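Local atomic coordinates of HP0958 (Helicobacter pylori, PDB entry 3NA7), a protein that probably serves flagellar biogenesis and export as a chaperone and post-transcriptional regulator, joining a long coiled-coil hairpin to a zinc ribbon. Residues T5-L10 with G229-A234; V194-Q199 with K211-V216; G202-R207 with C225-R230. All blocks are in the same frame, centred on the assembly; numbering follows the deposited sequence.

Interaction 1. Residues T5-L10 with G229-A234; sequences THLKQL and GRILYA
L7, on helix 4-22, aims its CB at strand 231-233 and turns both branch methyls to I231 and Y233. From CB the chain continues with CG anti to the backbone N (chi1 -177°). Both methyls meet Y233 CB, and CD1 alone of the two also reaches I231 CG2. CD2 rests against Y233 CB at 3.7 Å. CD1 lies 3.8 Å from that same Y233 CB and 4.0 Å from I231 CG2, the side chains of L7 and I231 sliding past each other in opposite directions. A forked leucine suits this place because one residue can cover two strand side chains at once. Strand 231-233 is the middle strand of the small three-stranded sheet of the zinc-ribbon domain, and the axis of residues 5-10 runs at 109° to that of the strand, so this is the N-terminal helix laid over one side of that sheet. A turn further along, L10 crosses I231 at about a right angle, its CD1 3.9 Å from I231 CD1. Alternation along the strand suits the apolar residues to their sides: I231 and Y233 start toward the helix, whereas L232 starts away from it and touches V194 and I196. M222 is a further apolar neighbour of both L7 and L10.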
loop_
_atom_site.group_PDB
_atom_site.type_symbol
_atom_site.label_atom_id
_atom_site.label_comp_id
_atom_site.label_asym_id
_atom_site.label_seq_id
_atom_site.Cartn_x
_atom_site.Cartn_y
_atom_site.Cartn_z
ATOM N N THR A 5 -27.140 -5.119 -36.916
ATOM C CA THR A 5 -26.227 -4.025 -37.285
ATOM C C THR A 5 -25.965 -3.076 -36.096
ATOM O O THR A 5 -24.877 -2.491 -35.986
ATOM C CB THR A 5 -26.737 -3.240 -38.520
ATOM O OG1 THR A 5 -26.744 -4.115 -39.651
ATOM C CG2 THR A 5 -25.841 -2.049 -38.842
ATOM N N HIS A 6 -26.952 -2.946 -35.214
ATOM C CA HIS A 6 -26.782 -2.166 -33.996
ATOM C C HIS A 6 -25.863 -2.912 -33.026
ATOM O O HIS A 6 -24.973 -2.311 -32.411
ATOM C CB HIS A 6 -28.131 -1.824 -33.359
ATOM C CG HIS A 6 -28.979 -0.907 -34.192
ATOM N ND1 HIS A 6 -30.356 -0.881 -34.108
ATOM C CD2 HIS A 6 -28.644 0.007 -35.134
ATOM C CE1 HIS A 6 -30.832 0.015 -34.957
ATOM N NE2 HIS A 6 -29.814 0.565 -35.593
ATOM N N LEU A 7 -26.061 -4.228 -32.943
ATOM C CA LEU A 7 -25.198 -5.133 -32.181
ATOM C C LEU A 7 -23.740 -5.049 -32.624
ATOM O O LEU A 7 -22.839 -4.897 -31.796
ATOM C CB LEU A 7 -25.715 -6.563 -32.313
ATOM C CG LEU A 7 -25.048 -7.707 -31.554
ATOM C CD1 LEU A 7 -25.442 -7.677 -30.081
ATOM C CD2 LEU A 7 -25.477 -9.026 -32.173
ATOM N N LYS A 8 -23.519 -5.127 -33.933
ATOM C CA LYS A 8 -22.186 -4.956 -34.512
ATOM C C LYS A 8 -21.578 -3.626 -34.088
ATOM O O LYS A 8 -20.421 -3.573 -33.685
ATOM C CB LYS A 8 -22.225 -5.068 -36.048
ATOM C CG LYS A 8 -20.862 -4.928 -36.730
ATOM C CD LYS A 8 -20.823 -5.532 -38.146
ATOM C CE LYS A 8 -19.353 -5.720 -38.609
ATOM N NZ LYS A 8 -19.194 -6.326 -39.982
ATOM N N GLN A 9 -22.369 -2.561 -34.171
ATOM C CA GLN A 9 -21.899 -1.216 -33.833
ATOM C C GLN A 9 -21.442 -1.079 -32.395
ATOM O O GLN A 9 -20.439 -0.444 -32.141
ATOM C CB GLN A 9 -22.960 -0.170 -34.152
ATOM C CG GLN A 9 -22.809 0.416 -35.541
ATOM C CD GLN A 9 -23.971 1.319 -35.909
ATOM O OE1 GLN A 9 -25.132 0.909 -35.861
ATOM N NE2 GLN A 9 -23.661 2.551 -36.299
ATOM N N LEU A 10 -22.183 -1.690 -31.475
ATOM C CA LEU A 10 -21.868 -1.700 -30.048
ATOM C C LEU A 10 -20.683 -2.591 -29.720
ATOM O O LEU A 10 -19.927 -2.293 -28.782
ATOM C CB LEU A 10 -23.073 -2.172 -29.225
ATOM C CG LEU A 10 -24.316 -1.280 -29.255
ATOM C CD1 LEU A 10 -25.278 -1.634 -28.121
ATOM C CD2 LEU A 10 -23.915 0.168 -29.160
ATOM N N GLY A 229 -29.193 -8.143 -17.002
ATOM C CA GLY A 229 -29.464 -6.957 -17.820
ATOM C C GLY A 229 -28.453 -6.725 -18.927
ATOM O O GLY A 229 -28.640 -5.851 -19.765
ATOM N N ARG A 230 -27.377 -7.510 -18.931
ATOM C CA ARG A 230 -26.342 -7.395 -19.953
ATOM C C ARG A 230 -26.872 -7.670 -21.374
ATOM O O ARG A 230 -27.878 -8.365 -21.549
ATOM C CB ARG A 230 -25.197 -8.360 -19.615
ATOM C CG ARG A 230 -24.428 -7.979 -18.355
ATOM C CD ARG A 230 -23.354 -9.000 -18.031
ATOM N NE ARG A 230 -22.430 -8.505 -17.018
ATOM C CZ ARG A 230 -22.541 -8.761 -15.718
ATOM N NH1 ARG A 230 -23.528 -9.528 -15.261
ATOM N NH2 ARG A 230 -21.654 -8.274 -14.870
ATOM N N ILE A 231 -26.184 -7.122 -22.376
ATOM C CA ILE A 231 -26.423 -7.468 -23.765
ATOM C C ILE A 231 -25.760 -8.819 -24.094
ATOM O O ILE A 231 -24.602 -9.054 -23.734
ATOM C CB ILE A 231 -25.878 -6.388 -24.715
ATOM C CG1 ILE A 231 -26.603 -5.062 -24.498
ATOM C CG2 ILE A 231 -26.010 -6.833 -26.180
ATOM C CD1 ILE A 231 -25.823 -3.868 -25.022
ATOM N N LEU A 232 -26.514 -9.686 -24.775
ATOM C CA LEU A 232 -26.085 -11.044 -25.153
ATOM C C LEU A 232 -26.046 -11.266 -26.662
ATOM O O LEU A 232 -26.932 -10.814 -27.387
ATOM C CB LEU A 232 -27.047 -12.078 -24.570
ATOM C CG LEU A 232 -26.811 -12.659 -23.181
ATOM C CD1 LEU A 232 -27.981 -13.561 -22.834
ATOM C CD2 LEU A 232 -25.505 -13.419 -23.141
ATOM N N TYR A 233 -25.026 -11.967 -27.136
ATOM C CA TYR A 233 -25.012 -12.406 -28.528
ATOM C C TYR A 233 -24.307 -13.740 -28.737
ATOM O O TYR A 233 -23.374 -14.075 -28.014
ATOM C CB TYR A 233 -24.420 -11.333 -29.448
ATOM C CG TYR A 233 -22.920 -11.168 -29.394
ATOM C CD1 TYR A 233 -22.107 -11.617 -30.439
ATOM C CD2 TYR A 233 -22.310 -10.534 -28.315
ATOM C CE1 TYR A 233 -20.714 -11.444 -30.396
ATOM C CE2 TYR A 233 -20.932 -10.359 -28.262
ATOM C CZ TYR A 233 -20.138 -10.814 -29.295
ATOM O OH TYR A 233 -18.773 -10.627 -29.213
ATOM N N ALA A 234 -24.782 -14.495 -29.722
ATOM C CA ALA A 234 -24.101 -15.707 -30.165
ATOM C C ALA A 234 -22.977 -15.321 -31.109
ATOM O O ALA A 234 -23.212 -14.627 -32.099
ATOM C CB ALA A 234 -25.068 -16.618 -30.867
#

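Interaction 2. Residues V194-Q199 with K211-V216; sequences VTIKKQ and KIYTEV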
loop_
_atom_site.group_PDB
_atom_site.type_symbol
_atom_site.label_atom_id
_atom_site.label_comp_id
_atom_site.label_asym_id
_atom_site.label_seq_id
_atom_site.Cartn_x
_atom_site.Cartn_y
_atom_site.Cartn_z
ATOM N N VAL A 194 -21.769 -9.467 -23.648
ATOM C CA VAL A 194 -21.202 -10.801 -23.452
ATOM C C VAL A 194 -21.732 -11.842 -24.439
ATOM O O VAL A 194 -22.860 -11.733 -24.916
ATOM C CB VAL A 194 -21.383 -11.271 -22.007
ATOM C CG1 VAL A 194 -20.420 -10.497 -21.083
ATOM C CG2 VAL A 194 -22.856 -11.120 -21.554
ATOM N N THR A 195 -20.904 -12.840 -24.748
ATOM C CA THR A 195 -21.319 -13.962 -25.588
ATOM C C THR A 195 -22.000 -15.033 -24.733
ATOM O O THR A 195 -21.766 -15.101 -23.534
ATOM C CB THR A 195 -20.119 -14.581 -26.312
ATOM O OG1 THR A 195 -19.338 -15.339 -25.381
ATOM C CG2 THR A 195 -19.240 -13.497 -26.940
ATOM N N ILE A 196 -22.850 -15.860 -25.337
ATOM C CA ILE A 196 -23.401 -17.006 -24.610
ATOM C C ILE A 196 -22.375 -18.139 -24.623
ATOM O O ILE A 196 -21.870 -18.500 -25.685
ATOM C CB ILE A 196 -24.723 -17.534 -25.220
ATOM C CG1 ILE A 196 -25.826 -16.485 -25.133
ATOM C CG2 ILE A 196 -25.162 -18.837 -24.523
ATOM C CD1 ILE A 196 -27.148 -16.912 -25.759
ATOM N N LYS A 197 -22.066 -18.679 -23.444
ATOM C CA LYS A 197 -21.215 -19.872 -23.321
ATOM C C LYS A 197 -22.017 -20.944 -22.605
ATOM O O LYS A 197 -22.783 -20.635 -21.687
ATOM C CB LYS A 197 -19.928 -19.563 -22.555
ATOM C CG LYS A 197 -19.013 -18.546 -23.245
ATOM C CD LYS A 197 -18.158 -17.813 -22.218
ATOM C CE LYS A 197 -17.740 -16.441 -22.716
ATOM N NZ LYS A 197 -17.621 -15.457 -21.599
ATOM N N LYS A 198 -21.841 -22.197 -23.020
ATOM C CA LYS A 198 -22.757 -23.278 -22.637
ATOM C C LYS A 198 -24.184 -22.868 -23.030
ATOM O O LYS A 198 -24.506 -22.724 -24.217
ATOM C CB LYS A 198 -22.678 -23.588 -21.130
ATOM C CG LYS A 198 -21.352 -24.168 -20.642
ATOM C CD LYS A 198 -21.460 -24.591 -19.170
ATOM C CE LYS A 198 -20.324 -25.528 -18.746
ATOM N NZ LYS A 198 -19.088 -24.782 -18.385
ATOM N N GLN A 199 -25.023 -22.655 -22.026
ATOM C CA GLN A 199 -26.372 -22.145 -22.226
ATOM C C GLN A 199 -26.645 -21.086 -21.157
ATOM O O GLN A 199 -27.793 -20.828 -20.789
ATOM C CB GLN A 199 -27.377 -23.296 -22.129
ATOM C CG GLN A 199 -28.760 -23.006 -22.694
ATOM C CD GLN A 199 -29.687 -24.218 -22.640
ATOM O OE1 GLN A 199 -29.268 -25.355 -22.891
ATOM N NE2 GLN A 199 -30.959 -23.973 -22.337
ATOM N N LYS A 211 -36.489 -20.740 -24.363
ATOM C CA LYS A 211 -37.080 -19.624 -25.105
ATOM C C LYS A 211 -36.060 -18.530 -25.437
ATOM O O LYS A 211 -36.011 -18.040 -26.563
ATOM C CB LYS A 211 -38.242 -19.033 -24.307
ATOM C CG LYS A 211 -39.313 -18.359 -25.144
ATOM C CD LYS A 211 -40.243 -17.548 -24.255
ATOM C CE LYS A 211 -41.607 -17.356 -24.903
ATOM N NZ LYS A 211 -41.537 -16.524 -26.140
ATOM N N ILE A 212 -35.234 -18.168 -24.460
ATOM C CA ILE A 212 -34.292 -17.060 -24.619
ATOM C C ILE A 212 -33.067 -17.468 -25.439
ATOM O O ILE A 212 -32.619 -16.721 -26.326
ATOM C CB ILE A 212 -33.925 -16.422 -23.247
ATOM C CG1 ILE A 212 -35.046 -15.466 -22.811
ATOM C CG2 ILE A 212 -32.587 -15.673 -23.308
ATOM C CD1 ILE A 212 -35.481 -15.618 -21.350
ATOM N N TYR A 213 -32.537 -18.658 -25.166
ATOM C CA TYR A 213 -31.376 -19.137 -25.913
ATOM C C TYR A 213 -31.700 -19.221 -27.406
ATOM O O TYR A 213 -30.862 -18.910 -28.252
ATOM C CB TYR A 213 -30.876 -20.484 -25.363
ATOM C CG TYR A 213 -29.734 -21.095 -26.157
ATOM C CD1 TYR A 213 -29.988 -21.941 -27.243
ATOM C CD2 TYR A 213 -28.406 -20.829 -25.830
ATOM C CE1 TYR A 213 -28.949 -22.504 -27.980
ATOM C CE2 TYR A 213 -27.360 -21.392 -26.557
ATOM C CZ TYR A 213 -27.638 -22.226 -27.631
ATOM O OH TYR A 213 -26.616 -22.789 -28.359
ATOM N N THR A 214 -32.924 -19.630 -27.715
ATOM C CA THR A 214 -33.375 -19.752 -29.098
ATOM C C THR A 214 -33.500 -18.358 -29.704
ATOM O O THR A 214 -33.036 -18.124 -30.818
ATOM C CB THR A 214 -34.709 -20.521 -29.199
ATOM O OG1 THR A 214 -34.633 -21.712 -28.407
ATOM C CG2 THR A 214 -35.000 -20.909 -30.632
ATOM N N GLU A 215 -34.078 -17.436 -28.931
ATOM C CA GLU A 215 -34.284 -16.052 -29.351
ATOM C C GLU A 215 -32.980 -15.375 -29.734
ATOM O O GLU A 215 -32.930 -14.650 -30.721
ATOM C CB GLU A 215 -34.967 -15.247 -28.241
ATOM C CG GLU A 215 -36.191 -14.458 -28.695
ATOM C CD GLU A 215 -37.477 -15.273 -28.588
ATOM O OE1 GLU A 215 -37.982 -15.448 -27.454
ATOM O OE2 GLU A 215 -37.991 -15.734 -29.636
ATOM N N VAL A 216 -31.926 -15.608 -28.957
ATOM C CA VAL A 216 -30.630 -15.012 -29.257
ATOM C C VAL A 216 -30.060 -15.585 -30.550
ATOM O O VAL A 216 -29.502 -14.846 -31.360
ATOM C CB VAL A 216 -29.607 -15.197 -28.112
ATOM C CG1 VAL A 216 -28.248 -14.604 -28.496
ATOM C CG2 VAL A 216 -30.115 -14.566 -26.819
#
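I196 and Y213 are brought together by their first torsions: Y213 holds CG anti to its backbone N (chi1 176°), and I196 turns CG1 anti to its own carbonyl carbon (chi1 -64°), which puts CG2 anti to the backbone N. Within the zinc-ribbon domain, this contact joins the chain leaving strand 193-195 to helix 210-218, the short helix that lies between the two cysteine pairs of the metal site. I196 is its pivot, since a beta-branched side chain has two arms to offer. The CG2 arm comes to the edge of the Y213 ring, near its plane, 3.9 Å from CE2. The longer arm, ending in CD1, reaches V216 tip to tip, with I196 CD1 3.7 Å from V216 CG1 and in touch with V216 CB and CG2 as well. Y213 and V216 stand three residues apart, about one turn, and therefore point from the same side of the helix toward the same isoleucine.

Q199 is used in two ways. Its aliphatic part crosses the tyrosine at about a right angle, CG lying 3.8 Å from Y213 CD2, with the amide and ring planes 46° apart. Its polar end is taken up by the chain entering the helix: NE2 donates to L208 O and, weakly, to D210 OD1. A glutamine thus combines an apolar contact with the ring and a tie to the backbone. A backbone atom also approaches the ring obliquely: K198 O lies 3.9 Å from Y213 CE2.

Interaction 3. Residues G202-R207 with C225-R230; sequences GGCFIR and CPYCGR. With ZN (zinc ion), chain B.
C204, C225 and C228 meet at a zinc ion, the fourth ligand of this C4 zinc ribbon being C201. The metal makes the tight half of the contact: C204 SG binds it at 2.4 Å, C225 SG and C228 SG at 2.5 Å each. C204 and C228 both carry SG between the backbone N and the carbonyl carbon (chi1 69° in each), which brings both sulfurs to the zinc. The CPYCG turn is a zinc knuckle, with backbone amides directed at a ligand sulfur: Y227 N donates to C225 SG at 3.2 Å and C228 N to the same sulfur at 3.5 Å. Such bonds would be expected to ease the negative charge that four thiolates gather round one zinc. G229 suits the end of the knuckle, its positive phi (103°) being a conformation that a side chain would strain.

Beside the site, R230 lays its extended chain against G203, whose lack of a side chain is what lets R230 CD come so near. G203 O sits above one face of the guanidinium, NH1 donates weakly to C228 SG at 3.3 Å, and NE is held by T191 OG1.

The other end of the contact, at I206, R207 and Y227, is exposed to solvent and holds no metal, resting on packing and one hydrogen bond. There the Y227 ring is sandwiched, I206 CG2 over one face in a CH-pi contact 3.8 Å from the centroid and P226 CG over the opposite one, while C204 SG touches its edge. A tyrosine adds a polar tip to this apolar cover: Y227 OH donates to R207 O, tilted 18° from the carbonyl plane, at an unusually short 2.5 Å whose exact value is doubtful.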
loop_
_atom_site.group_PDB
_atom_site.type_symbol
_atom_site.label_atom_id
_atom_site.label_comp_id
_atom_site.label_asym_id
_atom_site.label_seq_id
_atom_site.Cartn_x
_atom_site.Cartn_y
_atom_site.Cartn_z
ATOM N N GLY A 202 -22.958 -15.178 -20.427
ATOM C CA GLY A 202 -21.509 -15.006 -20.301
ATOM C C GLY A 202 -21.069 -13.983 -19.254
ATOM O O GLY A 202 -19.864 -13.774 -19.044
ATOM N N GLY A 203 -22.043 -13.340 -18.609
ATOM C CA GLY A 203 -21.806 -12.295 -17.614
ATOM C C GLY A 203 -22.233 -12.665 -16.206
ATOM O O GLY A 203 -21.509 -12.397 -15.271
ATOM N N CYS A 204 -23.413 -13.265 -16.036
ATOM C CA CYS A 204 -23.807 -13.769 -14.704
ATOM C C CYS A 204 -23.763 -15.299 -14.536
ATOM O O CYS A 204 -23.867 -15.794 -13.420
ATOM C CB CYS A 204 -25.173 -13.215 -14.279
ATOM S SG CYS A 204 -26.558 -13.834 -15.229
ATOM N N PHE A 205 -23.618 -16.023 -15.649
ATOM C CA PHE A 205 -23.390 -17.484 -15.681
ATOM C C PHE A 205 -24.567 -18.323 -15.229
ATOM O O PHE A 205 -24.417 -19.489 -14.918
ATOM C CB PHE A 205 -22.096 -17.876 -14.946
ATOM C CG PHE A 205 -20.911 -17.044 -15.337
ATOM C CD1 PHE A 205 -20.570 -15.916 -14.604
ATOM C CD2 PHE A 205 -20.143 -17.381 -16.447
ATOM C CE1 PHE A 205 -19.478 -15.131 -14.964
ATOM C CE2 PHE A 205 -19.046 -16.600 -16.821
ATOM C CZ PHE A 205 -18.714 -15.473 -16.076
ATOM N N ILE A 206 -25.749 -17.728 -15.229
ATOM C CA ILE A 206 -26.966 -18.446 -14.870
ATOM C C ILE A 206 -27.614 -18.961 -16.148
ATOM O O ILE A 206 -27.717 -18.232 -17.129
ATOM C CB ILE A 206 -27.915 -17.532 -14.068
ATOM C CG1 ILE A 206 -27.196 -17.020 -12.807
ATOM C CG2 ILE A 206 -29.219 -18.255 -13.723
ATOM C CD1 ILE A 206 -27.791 -15.764 -12.223
ATOM N N ARG A 207 -28.029 -20.222 -16.142
ATOM C CA ARG A 207 -28.467 -20.892 -17.371
ATOM C C ARG A 207 -29.672 -20.186 -17.986
ATOM O O ARG A 207 -30.617 -19.841 -17.286
ATOM C CB ARG A 207 -28.804 -22.359 -17.082
ATOM C CG ARG A 207 -28.553 -23.307 -18.251
ATOM C CD ARG A 207 -27.121 -23.896 -18.208
ATOM N NE ARG A 207 -27.049 -25.322 -17.852
ATOM C CZ ARG A 207 -27.834 -26.287 -18.339
ATOM N NH1 ARG A 207 -28.790 -26.015 -19.224
ATOM N NH2 ARG A 207 -27.659 -27.545 -17.942
ATOM N N CYS A 225 -29.790 -10.246 -21.103
ATOM C CA CYS A 225 -29.977 -11.320 -20.159
ATOM C C CYS A 225 -31.084 -10.957 -19.180
ATOM O O CYS A 225 -31.118 -9.848 -18.666
ATOM C CB CYS A 225 -28.683 -11.613 -19.398
ATOM S SG CYS A 225 -28.976 -12.659 -17.966
ATOM N N PRO A 226 -31.981 -11.911 -18.899
ATOM C CA PRO A 226 -33.100 -11.604 -18.009
ATOM C C PRO A 226 -32.731 -11.628 -16.520
ATOM O O PRO A 226 -33.526 -11.198 -15.681
ATOM C CB PRO A 226 -34.113 -12.702 -18.346
ATOM C CG PRO A 226 -33.257 -13.876 -18.747
ATOM C CD PRO A 226 -32.058 -13.277 -19.454
ATOM N N TYR A 227 -31.541 -12.128 -16.188
ATOM C CA TYR A 227 -31.101 -12.151 -14.787
ATOM C C TYR A 227 -30.307 -10.920 -14.388
ATOM O O TYR A 227 -30.453 -10.433 -13.258
ATOM C CB TYR A 227 -30.312 -13.419 -14.468
ATOM C CG TYR A 227 -30.879 -14.667 -15.114
ATOM C CD1 TYR A 227 -32.179 -15.101 -14.828
ATOM C CD2 TYR A 227 -30.129 -15.401 -16.018
ATOM C CE1 TYR A 227 -32.711 -16.245 -15.428
ATOM C CE2 TYR A 227 -30.650 -16.554 -16.620
ATOM C CZ TYR A 227 -31.937 -16.972 -16.317
ATOM O OH TYR A 227 -32.449 -18.114 -16.901
ATOM N N CYS A 228 -29.489 -10.388 -15.297
ATOM C CA CYS A 228 -28.609 -9.271 -14.913
ATOM C C CYS A 228 -28.667 -8.029 -15.791
ATOM O O CYS A 228 -28.211 -6.979 -15.375
ATOM C CB CYS A 228 -27.155 -9.734 -14.818
ATOM S SG CYS A 228 -26.544 -10.114 -16.430
ATOM N N GLY A 229 -29.193 -8.143 -17.002
ATOM C CA GLY A 229 -29.464 -6.957 -17.820
ATOM C C GLY A 229 -28.453 -6.725 -18.927
ATOM O O GLY A 229 -28.640 -5.851 -19.765
ATOM N N ARG A 230 -27.377 -7.510 -18.931
ATOM C CA ARG A 230 -26.342 -7.395 -19.953
ATOM C C ARG A 230 -26.872 -7.670 -21.374
ATOM O O ARG A 230 -27.878 -8.365 -21.549
ATOM C CB ARG A 230 -25.197 -8.360 -19.615
ATOM C CG ARG A 230 -24.428 -7.979 -18.355
ATOM C CD ARG A 230 -23.354 -9.000 -18.031
ATOM N NE ARG A 230 -22.430 -8.505 -17.018
ATOM C CZ ARG A 230 -22.541 -8.761 -15.718
ATOM N NH1 ARG A 230 -23.528 -9.528 -15.261
ATOM N NH2 ARG A 230 -21.654 -8.274 -14.870
HETATM ZN ZN ZN B . -26.638 -12.456 -17.137
#

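Starting from the N terminus, helix 4-22 meets its partner only near the C terminus, where interaction 1 closes the longest loop, one that encloses the long helices 24-85 and 91-171. Interaction 2 is nested inside it, a short loop from strand 193-195 to helix 210-218. Interaction 3 crosses interaction 2, because 202-207 falls between its segments and 225-230 comes after both. Interactions 1 and 3 overlap in their C-terminal segments at G229 and R230, where the second cysteine pair runs into strand 231-233. That strand pairs with 193-195, so interactions 1 and 2 meet in one sheet, and helix 4-22, helix 210-218 and the zinc site are all tied to it.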